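Local structure of Cobalt/magnesium transport protein CorA (Methanocaldococcus jannaschii, 4EGW) at residues 79-84 / 124-129; 98-103 / 112-117; 54-59 / 128-133; 157-162 / 236-241; 185-190 / 265-270. The protein mediates influx of magnesium ions across the cell membrane as a homopentamer that opens when cytoplasmic magnesium is low and closes when it is high. All coordinates share one frame; numbering follows the deposited sequence.

Interaction 1. Residues 79-84 / 124-129; sequences IGLDEQ and LTIHSD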
# COMPACT_ATOMS: atom_id res chain seq x y z
N ILE A 79 25.39 6.45 14.59
CA ILE A 79 25.07 5.31 13.75
C ILE A 79 23.79 5.63 13.01
O ILE A 79 23.72 5.53 11.78
CB ILE A 79 24.85 4.01 14.57
CG1 ILE A 79 25.89 3.87 15.67
CG2 ILE A 79 24.87 2.80 13.66
CD1 ILE A 79 25.62 2.70 16.61
N GLY A 80 22.77 6.04 13.76
CA GLY A 80 21.45 6.29 13.22
C GLY A 80 21.38 7.29 12.08
O GLY A 80 20.61 7.13 11.15
N LEU A 81 22.22 8.32 12.15
CA LEU A 81 22.19 9.39 11.15
C LEU A 81 23.03 9.07 9.92
O LEU A 81 23.17 9.91 9.04
CB LEU A 81 22.66 10.71 11.75
CG LEU A 81 21.65 11.38 12.66
CD1 LEU A 81 22.24 12.63 13.24
CD2 LEU A 81 20.37 11.69 11.90
N ASP A 82 23.62 7.87 9.88
CA ASP A 82 24.36 7.46 8.69
C ASP A 82 23.39 6.76 7.77
O ASP A 82 22.83 5.72 8.11
CB ASP A 82 25.55 6.56 9.06
CG ASP A 82 26.54 6.38 7.91
OD1 ASP A 82 26.16 6.61 6.74
OD2 ASP A 82 27.70 6.00 8.18
N GLU A 83 23.16 7.35 6.61
CA GLU A 83 22.15 6.85 5.70
C GLU A 83 22.74 5.83 4.73
O GLU A 83 22.01 5.24 3.93
CB GLU A 83 21.44 7.99 4.96
CG GLU A 83 22.34 8.90 4.14
CD GLU A 83 22.66 10.20 4.85
OE1 GLU A 83 22.25 11.27 4.35
OE2 GLU A 83 23.33 10.16 5.91
N GLN A 84 24.05 5.62 4.81
CA GLN A 84 24.69 4.54 4.08
C GLN A 84 24.67 3.23 4.87
O GLN A 84 24.89 2.16 4.30
CB GLN A 84 26.13 4.90 3.68
CG GLN A 84 26.25 5.89 2.54
CD GLN A 84 27.68 6.02 2.03
OE1 GLN A 84 28.58 5.30 2.47
NE2 GLN A 84 27.89 6.95 1.11
N LEU A 124 13.26 5.29 19.73
CA LEU A 124 13.76 6.45 19.03
C LEU A 124 14.04 6.08 17.59
O LEU A 124 14.76 5.12 17.32
CB LEU A 124 15.05 6.97 19.69
CG LEU A 124 15.90 7.93 18.85
CD1 LEU A 124 15.17 9.21 18.52
CD2 LEU A 124 17.25 8.27 19.50
N THR A 125 13.45 6.83 16.67
CA THR A 125 13.72 6.69 15.24
C THR A 125 14.56 7.86 14.81
O THR A 125 14.12 9.00 14.88
CB THR A 125 12.45 6.76 14.40
OG1 THR A 125 11.78 8.01 14.66
CG2 THR A 125 11.52 5.61 14.72
N ILE A 126 15.77 7.58 14.36
CA ILE A 126 16.67 8.64 13.98
C ILE A 126 17.06 8.54 12.51
O ILE A 126 17.52 7.48 12.03
CB ILE A 126 17.90 8.66 14.90
CG1 ILE A 126 18.78 9.87 14.59
CG2 ILE A 126 18.68 7.35 14.81
CD1 ILE A 126 18.99 10.76 15.79
N HIS A 127 16.86 9.63 11.78
CA HIS A 127 17.17 9.65 10.36
C HIS A 127 17.71 10.99 9.90
O HIS A 127 17.23 12.04 10.33
CB HIS A 127 15.94 9.25 9.53
CG HIS A 127 14.70 10.01 9.85
ND1 HIS A 127 14.17 10.96 9.00
CD2 HIS A 127 13.86 9.95 10.91
CE1 HIS A 127 13.07 11.46 9.53
NE2 HIS A 127 12.85 10.86 10.69
N SER A 128 18.72 10.94 9.04
CA SER A 128 19.25 12.13 8.40
C SER A 128 18.44 12.58 7.19
O SER A 128 18.44 13.76 6.83
CB SER A 128 20.71 11.92 8.01
OG SER A 128 21.51 11.72 9.16
N ASP A 129 17.77 11.64 6.53
CA ASP A 129 16.90 11.98 5.40
C ASP A 129 15.45 11.84 5.84
O ASP A 129 15.13 11.03 6.70
CB ASP A 129 17.17 11.06 4.20
CG ASP A 129 18.12 11.69 3.18
OD1 ASP A 129 18.15 12.93 3.06
OD2 ASP A 129 18.83 10.93 2.49
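Ser128 and Leu81 meet through similar first torsions: each turns its gamma atom anti to its own carbonyl carbon, with chi1 -64° for Ser128 and -75° for Leu81. The serine torsion aims OG at the carbonyl of Leu81; the leucine torsion brings CD2 beside the end of the strand. Ser128 OG donates to Leu81 O, a hydrogen bond modelled at 2.5 Å, so short that its exact length is doubtful. Leu81 CD2 also reaches Ile126 CG1 at 3.6 Å, the two side chains crossing at about a right angle. The other branch of Ile126, CG2, lies between its backbone N and carbonyl carbon and packs against the Gly80 backbone, 3.4 Å from Gly80 CA; a glycine there lets the backbone come this close. Further on, Glu83 OE1 lies 3.9 Å from Asp129 OD2, with the carboxylate planes 76° apart. Two like charges this near probably disfavour each other, although Asp129 OD2 also has a hydrogen bond from Thr112. Past the contact the chain turns again, Asp82 OD1 accepting from Gln84 N at 3.0 Å in an Asx turn. Gly80 N bonds to Tyr117 OH, and the backbone of Glu83 pairs with that of Ser113, both on strand 110-119. The contact thus lays the exit of helix 74-80 across the end of strand 122-127, which runs in the sheet between strand 51-56 and strand 110-119.

Interaction 2. Residues 98-103 / 112-117; sequences IIYKAP and TSLGIY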
# COMPACT_ATOMS: atom_id res chain seq x y z
N ILE A 98 18.10 -0.88 15.56
CA ILE A 98 17.76 -1.36 14.23
C ILE A 98 18.09 -0.30 13.20
O ILE A 98 17.64 0.84 13.29
CB ILE A 98 16.27 -1.75 14.09
CG1 ILE A 98 15.78 -2.55 15.30
CG2 ILE A 98 16.04 -2.52 12.76
CD1 ILE A 98 15.37 -1.70 16.48
N ILE A 99 18.90 -0.70 12.23
CA ILE A 99 19.13 0.09 11.05
C ILE A 99 18.16 -0.46 10.02
O ILE A 99 17.94 -1.67 9.93
CB ILE A 99 20.59 -0.09 10.53
CG1 ILE A 99 21.60 0.23 11.64
CG2 ILE A 99 20.83 0.74 9.26
CD1 ILE A 99 21.48 1.63 12.21
N TYR A 100 17.54 0.42 9.24
CA TYR A 100 16.59 -0.06 8.27
C TYR A 100 16.63 0.84 7.05
O TYR A 100 16.89 2.03 7.17
CB TYR A 100 15.21 -0.05 8.89
CG TYR A 100 14.32 -1.15 8.40
CD1 TYR A 100 14.47 -2.45 8.87
CD2 TYR A 100 13.31 -0.90 7.49
CE1 TYR A 100 13.65 -3.46 8.43
CE2 TYR A 100 12.48 -1.90 7.04
CZ TYR A 100 12.65 -3.19 7.52
OH TYR A 100 11.82 -4.19 7.07
N LYS A 101 16.39 0.25 5.88
CA LYS A 101 16.37 1.01 4.64
C LYS A 101 14.95 1.38 4.23
O LYS A 101 14.11 0.52 4.00
CB LYS A 101 17.04 0.24 3.50
CG LYS A 101 18.56 0.26 3.55
CD LYS A 101 19.16 1.47 2.87
CE LYS A 101 20.64 1.49 3.10
NZ LYS A 101 21.22 2.67 2.43
N ALA A 102 14.72 2.68 4.13
CA ALA A 102 13.43 3.19 3.73
C ALA A 102 13.58 3.93 2.41
O ALA A 102 14.64 4.51 2.13
CB ALA A 102 12.91 4.11 4.78
N PRO A 103 12.53 3.91 1.58
CA PRO A 103 12.55 4.65 0.31
C PRO A 103 12.89 6.13 0.53
O PRO A 103 12.51 6.72 1.53
CB PRO A 103 11.11 4.49 -0.20
CG PRO A 103 10.62 3.24 0.44
CD PRO A 103 11.23 3.27 1.82
N THR A 112 17.38 5.01 1.87
CA THR A 112 18.17 5.74 2.84
C THR A 112 17.98 5.07 4.21
O THR A 112 16.90 4.60 4.53
CB THR A 112 17.70 7.20 2.93
OG1 THR A 112 18.67 8.01 3.62
CG2 THR A 112 16.36 7.28 3.65
N SER A 113 19.04 5.03 5.00
CA SER A 113 18.99 4.34 6.28
C SER A 113 18.52 5.20 7.44
O SER A 113 18.81 6.41 7.53
CB SER A 113 20.35 3.70 6.61
OG SER A 113 20.58 2.57 5.79
N LEU A 114 17.77 4.57 8.33
CA LEU A 114 17.45 5.18 9.60
C LEU A 114 17.83 4.23 10.70
O LEU A 114 17.72 3.01 10.55
CB LEU A 114 15.97 5.54 9.69
CG LEU A 114 14.87 4.54 9.33
CD1 LEU A 114 15.38 3.13 9.25
CD2 LEU A 114 13.74 4.65 10.34
N GLY A 115 18.37 4.78 11.78
CA GLY A 115 18.55 4.03 12.99
C GLY A 115 17.29 4.06 13.84
O GLY A 115 16.62 5.10 13.96
N ILE A 116 17.01 2.94 14.48
CA ILE A 116 15.92 2.87 15.43
C ILE A 116 16.47 2.30 16.71
O ILE A 116 16.83 1.12 16.76
CB ILE A 116 14.86 1.92 14.91
CG1 ILE A 116 14.24 2.48 13.63
CG2 ILE A 116 13.82 1.64 15.99
CD1 ILE A 116 13.25 1.55 12.98
N TYR A 117 16.53 3.10 17.76
CA TYR A 117 17.07 2.62 19.02
C TYR A 117 15.93 2.33 19.98
O TYR A 117 14.96 3.09 20.06
CB TYR A 117 18.01 3.65 19.64
CG TYR A 117 19.19 4.06 18.78
CD1 TYR A 117 18.99 4.64 17.54
CD2 TYR A 117 20.49 3.89 19.22
CE1 TYR A 117 20.06 5.04 16.76
CE2 TYR A 117 21.57 4.28 18.45
CZ TYR A 117 21.34 4.86 17.21
OH TYR A 117 22.41 5.25 16.42
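Ile98 and Ile116 stand side by side on one face of this antiparallel hairpin and cross obliquely, Ile98 CD1 lying 3.7 Å from Ile116 CG2. Ile98 CG1 is anti to its carbonyl carbon (chi1 -44°); together with the bend at chi2, this carries CD1 over toward the partner strand. Tyr100, Leu114, Ala102 and Thr112 project to the same face. Leu114 CD1 meets the Tyr100 side chain at CB, too tightly modelled for the distance to carry weight, while the Tyr100 ring leads off toward Ile165 of helix 156-186 and Val219 and Leu220 of helix 193-225. On the other face, Ile99 CD1 lies over the bare backbone of Gly115, 3.9 Å from its CA, and Ile99 CG2 is as far from Ser113 OG. Lys101, bent at chi2 (-87°), folds its chain alongside Ser113, CD 3.4 Å from Ser113 OG. Their polar ends go to other partners: Lys101 NZ to Glu83 O and Ser113 OG to Glu85 O. Between the two faces the strands are paired in regular register. Ile98 N reaches Ile116 O at 2.7 Å and 170°, and Ala102 N reaches Thr112 O at 2.9 Å. The chemistry therefore divides: backbone bonds set the register, mostly apolar groups line the face turned to the helices, with Thr112 OG1 bonded to Asp129 at one end, and the lysine and serine on the reverse tie the hairpin to residues 83-85.

Interaction 3. Residues 54-59 / 128-133; sequences DCYDPK and SDKIKA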
# COMPACT_ATOMS: atom_id res chain seq x y z
N ASP A 54 11.23 10.83 17.33
CA ASP A 54 11.78 10.80 15.99
C ASP A 54 12.67 12.00 15.81
O ASP A 54 12.25 13.14 16.00
CB ASP A 54 10.67 10.81 14.94
CG ASP A 54 11.22 10.82 13.53
OD1 ASP A 54 11.74 9.77 13.10
OD2 ASP A 54 11.12 11.87 12.85
N CYS A 55 13.92 11.73 15.47
CA CYS A 55 14.87 12.81 15.29
C CYS A 55 15.31 12.90 13.84
O CYS A 55 16.06 12.05 13.34
CB CYS A 55 16.08 12.60 16.19
SG CYS A 55 17.28 13.89 16.02
N TYR A 56 14.85 13.94 13.16
CA TYR A 56 15.15 14.09 11.75
C TYR A 56 16.27 15.10 11.54
O TYR A 56 16.08 16.30 11.73
CB TYR A 56 13.89 14.55 11.00
CG TYR A 56 14.14 14.92 9.55
CD1 TYR A 56 15.21 14.36 8.85
CD2 TYR A 56 13.33 15.84 8.89
CE1 TYR A 56 15.45 14.70 7.54
CE2 TYR A 56 13.57 16.18 7.57
CZ TYR A 56 14.64 15.61 6.90
OH TYR A 56 14.91 15.93 5.59
N ASP A 57 17.44 14.61 11.13
CA ASP A 57 18.51 15.45 10.61
C ASP A 57 18.94 16.56 11.57
O ASP A 57 18.93 17.74 11.21
CB ASP A 57 18.04 16.07 9.29
CG ASP A 57 19.16 16.69 8.48
OD1 ASP A 57 20.27 16.10 8.45
OD2 ASP A 57 18.93 17.75 7.87
N PRO A 58 19.33 16.19 12.81
CA PRO A 58 19.60 17.13 13.90
C PRO A 58 20.90 17.94 13.81
O PRO A 58 21.92 17.37 13.46
CB PRO A 58 19.68 16.20 15.12
CG PRO A 58 20.21 14.94 14.57
CD PRO A 58 19.57 14.79 13.21
N LYS A 59 20.86 19.22 14.17
CA LYS A 59 22.09 19.99 14.36
C LYS A 59 22.69 19.52 15.68
O LYS A 59 21.97 19.37 16.67
CB LYS A 59 21.84 21.51 14.33
CG LYS A 59 20.66 22.00 15.18
CD LYS A 59 20.53 23.52 15.15
CE LYS A 59 19.33 23.98 14.33
NZ LYS A 59 18.02 23.75 15.01
N SER A 128 18.72 10.94 9.04
CA SER A 128 19.25 12.13 8.40
C SER A 128 18.44 12.58 7.19
O SER A 128 18.44 13.76 6.83
CB SER A 128 20.71 11.92 8.01
OG SER A 128 21.51 11.72 9.16
N ASP A 129 17.77 11.64 6.53
CA ASP A 129 16.90 11.98 5.40
C ASP A 129 15.45 11.84 5.84
O ASP A 129 15.13 11.03 6.70
CB ASP A 129 17.17 11.06 4.20
CG ASP A 129 18.12 11.69 3.18
OD1 ASP A 129 18.15 12.93 3.06
OD2 ASP A 129 18.83 10.93 2.49
N LYS A 130 14.57 12.64 5.25
CA LYS A 130 13.16 12.47 5.56
C LYS A 130 12.82 11.03 5.26
O LYS A 130 13.38 10.42 4.35
CB LYS A 130 12.31 13.39 4.70
CG LYS A 130 11.06 13.91 5.41
CD LYS A 130 10.23 12.81 6.10
CE LYS A 130 10.38 12.85 7.62
NZ LYS A 130 9.10 12.54 8.35
N ILE A 131 11.91 10.48 6.05
CA ILE A 131 11.40 9.15 5.79
C ILE A 131 9.88 9.20 5.74
O ILE A 131 9.20 9.49 6.72
CB ILE A 131 11.89 8.15 6.84
CG1 ILE A 131 13.41 8.26 6.94
CG2 ILE A 131 11.46 6.74 6.47
CD1 ILE A 131 14.05 7.11 7.64
N LYS A 132 9.35 8.92 4.56
CA LYS A 132 7.95 9.15 4.28
C LYS A 132 7.08 8.51 5.34
O LYS A 132 6.03 9.03 5.69
CB LYS A 132 7.61 8.57 2.91
CG LYS A 132 6.39 9.18 2.28
CD LYS A 132 6.66 10.60 1.82
CE LYS A 132 5.46 11.49 2.13
NZ LYS A 132 4.17 10.73 2.08
N ALA A 133 7.53 7.38 5.85
CA ALA A 133 6.69 6.56 6.71
C ALA A 133 6.46 7.19 8.06
O ALA A 133 5.40 7.03 8.66
CB ALA A 133 7.28 5.17 6.85
O HOH W 1 9.62 13.69 10.96
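Asp54 OD2 is held by two donors: a water at 3.0 Å, which in turn accepts from Lys130 NZ at 2.9 Å, and the ring nitrogen NE2 of His127. With Asp54 OD1 bonded to Thr125 OG1, both carboxylate oxygens are occupied, and the water joins opposite charges that do not touch directly. The site belongs to the alpha/beta part of the cytoplasmic domain of CorA, where the chain leaves strand 122-127, passes beside strand 51-56 and enters helix 132-143, with Ile131 at its N-cap position. Tyr56 makes most of the direct contact. Its CG is anti to the backbone N (chi1 172°), and the ring reaches across the 128-130 backbone: Lys130 CA lies over one face, while Ser128 O comes to the edge, 3.2 Å from CE1. The ring also lies nearly parallel to that of His127. Asp57 turns the chain with positive phi (57°); its backbone bonds to that of His127 and its OD2 accepts from Val26 N. Asp57 OD1 and Ser128 O, both acceptors, sit 3.4 Å apart. Lys130, whose side chain crosses that of Tyr56 at about a right angle, brings its CB to 3.7 Å from Tyr56 OH.

Interaction 4. Residues 157-162 / 236-241; sequences LLYHIL and RENFED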
# COMPACT_ATOMS: atom_id res chain seq x y z
N LEU A 157 5.08 -0.99 18.09
CA LEU A 157 5.40 0.32 17.55
C LEU A 157 6.47 0.15 16.50
O LEU A 157 6.42 0.75 15.42
CB LEU A 157 5.89 1.24 18.67
CG LEU A 157 6.28 2.68 18.31
CD1 LEU A 157 5.12 3.38 17.66
CD2 LEU A 157 6.73 3.44 19.53
N LEU A 158 7.42 -0.71 16.81
CA LEU A 158 8.51 -0.99 15.90
C LEU A 158 8.02 -1.48 14.55
O LEU A 158 8.30 -0.90 13.50
CB LEU A 158 9.39 -2.05 16.51
CG LEU A 158 10.42 -2.53 15.52
CD1 LEU A 158 11.20 -1.34 14.94
CD2 LEU A 158 11.30 -3.55 16.23
N TYR A 159 7.27 -2.57 14.60
CA TYR A 159 6.71 -3.17 13.41
C TYR A 159 5.98 -2.16 12.54
O TYR A 159 6.11 -2.18 11.31
CB TYR A 159 5.75 -4.28 13.81
CG TYR A 159 4.71 -4.55 12.77
CD1 TYR A 159 3.51 -3.84 12.77
CD2 TYR A 159 4.92 -5.49 11.78
CE1 TYR A 159 2.55 -4.08 11.82
CE2 TYR A 159 3.96 -5.73 10.82
CZ TYR A 159 2.77 -5.02 10.84
OH TYR A 159 1.80 -5.26 9.89
N HIS A 160 5.21 -1.29 13.16
CA HIS A 160 4.42 -0.35 12.37
C HIS A 160 5.26 0.55 11.52
O HIS A 160 5.04 0.69 10.32
CB HIS A 160 3.49 0.46 13.26
CG HIS A 160 2.18 -0.22 13.49
ND1 HIS A 160 1.68 -1.16 12.62
CD2 HIS A 160 1.28 -0.11 14.49
CE1 HIS A 160 0.52 -1.60 13.07
NE2 HIS A 160 0.25 -0.98 14.21
N ILE A 161 6.25 1.18 12.14
CA ILE A 161 7.19 1.96 11.39
C ILE A 161 7.73 1.05 10.29
O ILE A 161 7.65 1.38 9.10
CB ILE A 161 8.32 2.44 12.28
CG1 ILE A 161 7.75 2.83 13.65
CG2 ILE A 161 9.02 3.61 11.63
CD1 ILE A 161 8.80 3.17 14.69
N LEU A 162 8.24 -0.11 10.67
CA LEU A 162 8.79 -1.04 9.69
C LEU A 162 7.75 -1.32 8.62
O LEU A 162 8.06 -1.35 7.42
CB LEU A 162 9.21 -2.35 10.37
CG LEU A 162 10.66 -2.38 10.87
CD1 LEU A 162 11.09 -1.06 11.48
CD2 LEU A 162 10.90 -3.54 11.83
N ARG A 236 6.47 -10.90 16.62
CA ARG A 236 7.24 -11.74 15.71
C ARG A 236 6.38 -12.32 14.59
O ARG A 236 6.83 -12.41 13.46
CB ARG A 236 7.98 -12.84 16.49
CG ARG A 236 8.94 -12.26 17.53
CD ARG A 236 9.79 -13.34 18.16
NE ARG A 236 8.99 -14.22 19.01
CZ ARG A 236 8.93 -14.14 20.34
NH1 ARG A 236 9.62 -13.20 20.98
NH2 ARG A 236 8.18 -14.99 21.01
N GLU A 237 5.14 -12.70 14.90
CA GLU A 237 4.19 -13.10 13.86
C GLU A 237 3.96 -11.91 12.93
O GLU A 237 3.94 -12.05 11.71
CB GLU A 237 2.87 -13.52 14.49
CG GLU A 237 2.99 -14.07 15.89
CD GLU A 237 1.66 -14.04 16.66
OE1 GLU A 237 1.69 -14.14 17.91
OE2 GLU A 237 0.59 -13.91 16.01
N ASN A 238 3.80 -10.73 13.54
CA ASN A 238 3.65 -9.46 12.82
C ASN A 238 4.84 -9.12 11.94
O ASN A 238 4.69 -8.50 10.89
CB ASN A 238 3.38 -8.31 13.79
CG ASN A 238 1.96 -8.32 14.36
OD1 ASN A 238 1.42 -9.37 14.69
ND2 ASN A 238 1.37 -7.14 14.46
N PHE A 239 6.03 -9.51 12.37
CA PHE A 239 7.21 -9.28 11.54
C PHE A 239 7.29 -10.33 10.44
O PHE A 239 7.95 -10.12 9.43
CB PHE A 239 8.48 -9.25 12.38
CG PHE A 239 8.50 -8.13 13.39
CD1 PHE A 239 8.54 -6.81 12.97
CD2 PHE A 239 8.48 -8.40 14.75
CE1 PHE A 239 8.55 -5.78 13.90
CE2 PHE A 239 8.49 -7.37 15.68
CZ PHE A 239 8.53 -6.06 15.25
N GLU A 240 6.59 -11.44 10.64
CA GLU A 240 6.58 -12.55 9.69
C GLU A 240 5.75 -12.15 8.47
O GLU A 240 6.16 -12.35 7.32
CB GLU A 240 5.99 -13.79 10.35
CG GLU A 240 6.13 -15.09 9.58
CD GLU A 240 5.32 -16.21 10.22
OE1 GLU A 240 4.47 -15.90 11.09
OE2 GLU A 240 5.53 -17.40 9.87
N ASP A 241 4.58 -11.58 8.73
CA ASP A 241 3.79 -10.96 7.69
C ASP A 241 4.67 -9.99 6.93
O ASP A 241 4.78 -10.04 5.70
CB ASP A 241 2.62 -10.20 8.31
CG ASP A 241 1.62 -11.12 8.98
OD1 ASP A 241 1.95 -12.31 9.18
OD2 ASP A 241 0.51 -10.65 9.31
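Tyr159 is used on two sides at once: Asn238 lies over a face of its ring, and the ring edge is turned toward the face of Phe239. The pair of aromatic rings forms an offset edge-to-face (T-shaped) stack, centroids 5.9 Å apart and planes at 67°, in which the side chains pass one another, pointing opposite ways. Asn238 makes a CH-pi contact, its CB 4.1 Å from the Tyr159 centroid and 22° off the ring normal, displaced toward the rim. The swing that places the tyrosine there has CG anti to the backbone N (chi1 155°), reaching out toward the neighbouring helix. The segments run nearly parallel, with axes 9.9 Å apart, because helix 156-186 and helix 233-270 are the first and third of the long helices of CorA; helix 193-225, which separates them in the chain, runs back alongside. Helix 233-270 corresponds to the stalk helix that in the full transporter continues toward the membrane pore. Two leucines of the first helix also pack against the Phe239 ring: Leu158 CD2 stands 3.9 Å from Phe239 CZ, crossing at about a right angle, and Leu162 CD2 is 3.9 Å from Phe239 CE1. Leu220 of helix 193-225 touches both Leu162 and Phe239, closing this patch from the middle helix. At the outer end of the ring, Tyr159 OH makes a weak hydrogen bond to a hexanediol molecule, probably from the crystallisation liquor, whose same oxygen is bonded to Asp241 OD2.

Interaction 5. Residues 185-190 / 265-270; sequences DKLLAG and DITLSL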
# COMPACT_ATOMS: atom_id res chain seq x y z
N ASP A 185 5.01 1.26 -24.59
CA ASP A 185 4.55 2.01 -25.76
C ASP A 185 5.65 2.89 -26.32
O ASP A 185 5.88 2.91 -27.53
CB ASP A 185 3.32 2.86 -25.41
CG ASP A 185 2.04 2.06 -25.41
OD1 ASP A 185 2.13 0.81 -25.32
OD2 ASP A 185 0.96 2.68 -25.48
N LYS A 186 6.36 3.59 -25.44
CA LYS A 186 7.34 4.58 -25.87
C LYS A 186 8.34 3.93 -26.84
O LYS A 186 9.04 4.62 -27.60
CB LYS A 186 8.06 5.19 -24.65
CG LYS A 186 8.55 6.63 -24.83
CD LYS A 186 9.03 7.24 -23.50
CE LYS A 186 9.48 8.69 -23.65
NZ LYS A 186 10.81 8.84 -24.30
N LEU A 187 8.40 2.61 -26.82
CA LEU A 187 9.27 1.86 -27.71
C LEU A 187 8.64 1.64 -29.09
O LEU A 187 9.32 1.28 -30.05
CB LEU A 187 9.68 0.53 -27.05
CG LEU A 187 10.64 0.70 -25.87
CD1 LEU A 187 10.31 -0.25 -24.74
CD2 LEU A 187 12.08 0.53 -26.31
N LEU A 188 7.33 1.88 -29.18
CA LEU A 188 6.67 1.93 -30.48
C LEU A 188 7.24 3.14 -31.21
O LEU A 188 7.37 3.14 -32.43
CB LEU A 188 5.16 2.09 -30.32
CG LEU A 188 4.48 1.20 -29.26
CD1 LEU A 188 3.08 1.69 -28.98
CD2 LEU A 188 4.48 -0.25 -29.69
N ALA A 189 7.55 4.17 -30.43
CA ALA A 189 8.26 5.35 -30.91
C ALA A 189 9.73 5.02 -31.15
O ALA A 189 10.50 5.86 -31.62
CB ALA A 189 8.12 6.49 -29.92
N GLY A 190 10.12 3.80 -30.79
CA GLY A 190 11.46 3.30 -31.06
C GLY A 190 12.52 3.97 -30.21
O GLY A 190 12.23 4.48 -29.13
N ASP A 265 17.45 -4.08 -23.69
CA ASP A 265 17.92 -4.86 -24.82
C ASP A 265 17.18 -4.34 -26.05
O ASP A 265 17.76 -4.16 -27.12
CB ASP A 265 17.61 -6.35 -24.62
CG ASP A 265 18.33 -6.96 -23.40
OD1 ASP A 265 19.28 -6.34 -22.87
OD2 ASP A 265 17.94 -8.07 -22.99
N ILE A 266 15.89 -4.06 -25.86
CA ILE A 266 15.06 -3.55 -26.94
C ILE A 266 15.53 -2.18 -27.39
O ILE A 266 15.79 -1.97 -28.57
CB ILE A 266 13.60 -3.45 -26.51
CG1 ILE A 266 13.12 -4.80 -25.96
CG2 ILE A 266 12.75 -3.02 -27.68
CD1 ILE A 266 13.50 -5.98 -26.84
N THR A 267 15.65 -1.25 -26.45
CA THR A 267 16.04 0.11 -26.79
C THR A 267 17.30 0.01 -27.64
O THR A 267 17.53 0.83 -28.53
CB THR A 267 16.37 0.94 -25.54
OG1 THR A 267 15.33 0.77 -24.58
CG2 THR A 267 16.49 2.41 -25.89
N LEU A 268 18.08 -1.03 -27.37
CA LEU A 268 19.37 -1.26 -28.02
C LEU A 268 19.25 -1.87 -29.43
O LEU A 268 20.05 -1.57 -30.31
CB LEU A 268 20.26 -2.12 -27.13
CG LEU A 268 21.20 -1.36 -26.18
CD1 LEU A 268 20.74 0.07 -25.90
CD2 LEU A 268 21.43 -2.14 -24.87
N SER A 269 18.26 -2.73 -29.63
CA SER A 269 18.00 -3.28 -30.96
C SER A 269 17.29 -2.26 -31.87
O SER A 269 17.12 -2.50 -33.07
CB SER A 269 17.23 -4.59 -30.86
OG SER A 269 16.35 -4.61 -29.76
N LEU A 270 16.90 -1.12 -31.32
CA LEU A 270 16.42 -0.02 -32.13
C LEU A 270 17.62 0.61 -32.80
O LEU A 270 17.79 0.52 -34.02
CB LEU A 270 15.70 1.03 -31.28
CG LEU A 270 14.25 0.73 -30.93
CD1 LEU A 270 13.64 -0.19 -31.97
CD2 LEU A 270 14.13 0.12 -29.55
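Gly190 offers the flat group of this contact, its backbone carbonyl, and Leu270 CG sits to one side of that plane, 3.7 Å from Gly190 C. No aromatic ring or side-chain amide takes part; the other partners are branched aliphatic chains and a threonine. With phi at 71°, Gly190 adopts a conformation that favours glycine, and the chain turns there, beyond helix 156-186. Leu187 does most of the reaching. Its CG is anti to the carbonyl carbon (chi1 -70°), and the CD2 methyl extends to helix 233-270, touching three residues within about one turn: Ile266 CG2 at 3.9 Å, Thr267 OG1 at 3.7 Å and Leu270 CD2, the last doubtful because that methyl is too close to a backbone oxygen in the model. The side chain crosses that of Thr267 at about a right angle. Thr267 OG1, though it meets a methyl here, has its hydrogen bond to Met263 O within its own helix, so a buried hydroxyl is satisfied without the leucine. The segments meet by van der Waals packing, with no hydrogen bond between them. A bound magnesium ion lies about 11 Å from the Leu187 side chain. Lys186 makes salt bridges to Asp192 and Glu194 at the turn. Beyond, Thr267 packs on Val195, Met196 and Ile199, so helix 193-225 shares this far end of the long-helix bundle with helices 156-186 and 233-270.

Interactions 1, 2 and 3 cluster in the alpha/beta part, centres 6 to 10 Å apart, and all reach one mixed sheet. Along the chain, interaction 2 is nested inside the loops closed by interactions 1 and 3, which share Ser128 and Asp129; interactions 4 and 5 follow. Interaction 4 lies about 14 Å from interaction 2, centre to centre, and touches it where Ile116 packs on Leu158 and Leu162, joining sheet to helices. Interactions 4 and 5 both pair helix 156-186 with helix 233-270, yet their centres are about 42 Å apart. The same two helices therefore meet beside the sheet and again far from it, so the pair runs from the sheet to a distant point.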